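Local coordinates for protein putative RNase YutE (Bacillus subtilis subsp. subtilis str. 168, PDB 1YLM) that is probably an RNase acting as the toxin of a putative type VII toxin-antitoxin system, and is probably neutralised by its cognate antitoxin, at residues A[44-49]-A[94-99]. Numbering follows the deposited sequence.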
loop_
_atom_site.group_PDB
_atom_site.type_symbol
_atom_site.label_atom_id
_atom_site.label_comp_id
_atom_site.label_asym_id
_atom_site.label_seq_id
_atom_site.Cartn_x
_atom_site.Cartn_y
_atom_site.Cartn_z
ATOM N N LEU A 44 -5.527 -4.335 0.081
ATOM C CA LEU A 44 -6.806 -3.930 -0.529
ATOM C C LEU A 44 -8.038 -4.231 0.330
ATOM O O LEU A 44 -8.931 -3.386 0.423
ATOM C CB LEU A 44 -6.953 -4.502 -1.940
ATOM C CG LEU A 44 -5.905 -3.995 -2.948
ATOM C CD1 LEU A 44 -6.034 -4.741 -4.276
ATOM C CD2 LEU A 44 -5.969 -2.466 -3.144
ATOM N N LEU A 45 -8.100 -5.421 0.930
ATOM C CA LEU A 45 -9.219 -5.786 1.814
ATOM C C LEU A 45 -9.349 -4.770 2.961
ATOM O O LEU A 45 -10.437 -4.238 3.228
ATOM C CB LEU A 45 -9.039 -7.214 2.371
ATOM C CG LEU A 45 -9.087 -8.385 1.379
ATOM C CD1 LEU A 45 -8.838 -9.715 2.094
ATOM C CD2 LEU A 45 -10.409 -8.403 0.608
ATOM N N ILE A 46 -8.223 -4.489 3.614
ATOM C CA ILE A 46 -8.163 -3.530 4.735
ATOM C C ILE A 46 -8.615 -2.121 4.300
ATOM O O ILE A 46 -9.465 -1.502 4.961
ATOM C CB ILE A 46 -6.727 -3.468 5.358
ATOM C CG1 ILE A 46 -6.394 -4.808 6.044
ATOM C CG2 ILE A 46 -6.642 -2.301 6.360
ATOM C CD1 ILE A 46 -4.911 -4.994 6.440
ATOM N N GLU A 47 -8.045 -1.622 3.200
ATOM C CA GLU A 47 -8.359 -0.271 2.702
ATOM C C GLU A 47 -9.837 -0.122 2.334
ATOM O O GLU A 47 -10.446 0.907 2.643
ATOM C CB GLU A 47 -7.487 0.118 1.505
ATOM C CG GLU A 47 -6.008 0.414 1.799
ATOM C CD GLU A 47 -5.778 1.197 3.090
ATOM O OE1 GLU A 47 -5.923 2.452 3.133
ATOM O OE2 GLU A 47 -5.432 0.535 4.066
ATOM N N CYS A 48 -10.397 -1.145 1.681
ATOM C CA CYS A 48 -11.813 -1.165 1.335
ATOM C C CYS A 48 -12.684 -1.085 2.592
ATOM O O CYS A 48 -13.684 -0.360 2.602
ATOM C CB CYS A 48 -12.174 -2.438 0.583
ATOM S SG CYS A 48 -11.619 -2.513 -1.155
ATOM N N ILE A 49 -12.311 -1.827 3.638
ATOM C CA ILE A 49 -13.086 -1.784 4.889
ATOM C C ILE A 49 -12.998 -0.398 5.522
ATOM O O ILE A 49 -14.021 0.172 5.923
ATOM C CB ILE A 49 -12.638 -2.857 5.888
ATOM C CG1 ILE A 49 -12.972 -4.261 5.348
ATOM C CG2 ILE A 49 -13.277 -2.609 7.275
ATOM C CD1 ILE A 49 -12.205 -5.385 6.100
ATOM N N ALA A 94 -5.299 -4.593 12.052
ATOM C CA ALA A 94 -4.056 -4.426 12.806
ATOM C C ALA A 94 -2.811 -4.760 11.974
ATOM O O ALA A 94 -1.709 -4.336 12.321
ATOM C CB ALA A 94 -4.104 -5.259 14.088
ATOM N N TYR A 95 -2.995 -5.487 10.863
ATOM C CA TYR A 95 -1.878 -5.796 9.953
ATOM C C TYR A 95 -1.499 -4.647 8.996
ATOM O O TYR A 95 -0.480 -4.712 8.311
ATOM C CB TYR A 95 -2.129 -7.120 9.192
ATOM C CG TYR A 95 -0.848 -7.880 8.908
ATOM C CD1 TYR A 95 -0.184 -8.564 9.927
ATOM C CD2 TYR A 95 -0.282 -7.895 7.622
ATOM C CE1 TYR A 95 0.994 -9.256 9.681
ATOM C CE2 TYR A 95 0.925 -8.577 7.372
ATOM C CZ TYR A 95 1.548 -9.257 8.407
ATOM O OH TYR A 95 2.728 -9.954 8.197
ATOM N N ARG A 96 -2.318 -3.591 8.952
ATOM C CA ARG A 96 -2.123 -2.503 8.000
ATOM C C ARG A 96 -0.742 -1.872 8.108
ATOM O O ARG A 96 -0.091 -1.662 7.102
ATOM C CB ARG A 96 -3.190 -1.418 8.152
ATOM C CG ARG A 96 -3.205 -0.428 6.984
ATOM C CD ARG A 96 -4.160 0.737 7.259
ATOM N NE ARG A 96 -4.225 1.657 6.120
ATOM C CZ ARG A 96 -3.508 2.769 5.985
ATOM N NH1 ARG A 96 -2.642 3.157 6.925
ATOM N NH2 ARG A 96 -3.664 3.514 4.894
ATOM N N LYS A 97 -0.300 -1.567 9.325
ATOM C CA LYS A 97 0.987 -0.884 9.495
ATOM C C LYS A 97 2.146 -1.708 8.923
ATOM O O LYS A 97 3.055 -1.156 8.303
ATOM C CB LYS A 97 1.243 -0.549 10.977
ATOM C CG LYS A 97 2.511 0.259 11.236
ATOM C CD LYS A 97 2.715 0.460 12.750
ATOM C CE LYS A 97 3.883 1.417 13.061
ATOM N NZ LYS A 97 3.982 1.691 14.554
ATOM N N THR A 98 2.097 -3.023 9.116
ATOM C CA THR A 98 3.098 -3.915 8.535
ATOM C C THR A 98 3.089 -3.851 7.008
ATOM O O THR A 98 4.145 -3.786 6.367
ATOM C CB THR A 98 2.907 -5.371 9.016
ATOM O OG1 THR A 98 3.030 -5.406 10.451
ATOM C CG2 THR A 98 3.973 -6.274 8.399
ATOM N N LEU A 99 1.894 -3.848 6.426
ATOM C CA LEU A 99 1.767 -3.832 4.964
ATOM C C LEU A 99 2.180 -2.517 4.318
ATOM O O LEU A 99 2.776 -2.529 3.235
ATOM C CB LEU A 99 0.344 -4.212 4.549
ATOM C CG LEU A 99 0.040 -5.707 4.678
ATOM C CD1 LEU A 99 -1.475 -5.926 4.617
ATOM C CD2 LEU A 99 0.751 -6.524 3.585
#
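R96 grips the carboxylate of E47 side-on, in a two-bond salt bridge that joins helix 32-59 to the short helix 96-100. By similarity R96 is an active-site residue and opens the RX(4)HXY motif of HepT toxins, which runs to Y103 and here has Q101 at the histidine position. NE of R96 gives the short bond, 2.6 Å to OE2 of E47, which it meets on the syn side. The second, from NH2 of R96 to OE1 of E47, is longer at 3.1 Å but straighter, 165° at the hydrogen, and reaches OE1 from above the carboxylate plane. The carboxylate and guanidinium planes lie 42° apart. With CG anti to its backbone N (chi1 -167°), R96 runs out extended as far as NE, while E47 bends at chi2 and crosses it at about a right angle. Y68 makes a cation-pi contact with R96, and Y103 of the second subunit packs on E47, placing the pair beside the dimer interface. I46 packs against the aliphatic part of R96, its CG2 4.0 Å from CG of R96. Its other branch reaches the backbone of 94-99, where CD1 of I46 sits 3.9 Å from the backbone N of R96 and 4.0 Å from CD1 of L99, the same methyl that meets the Y95 ring at its edge.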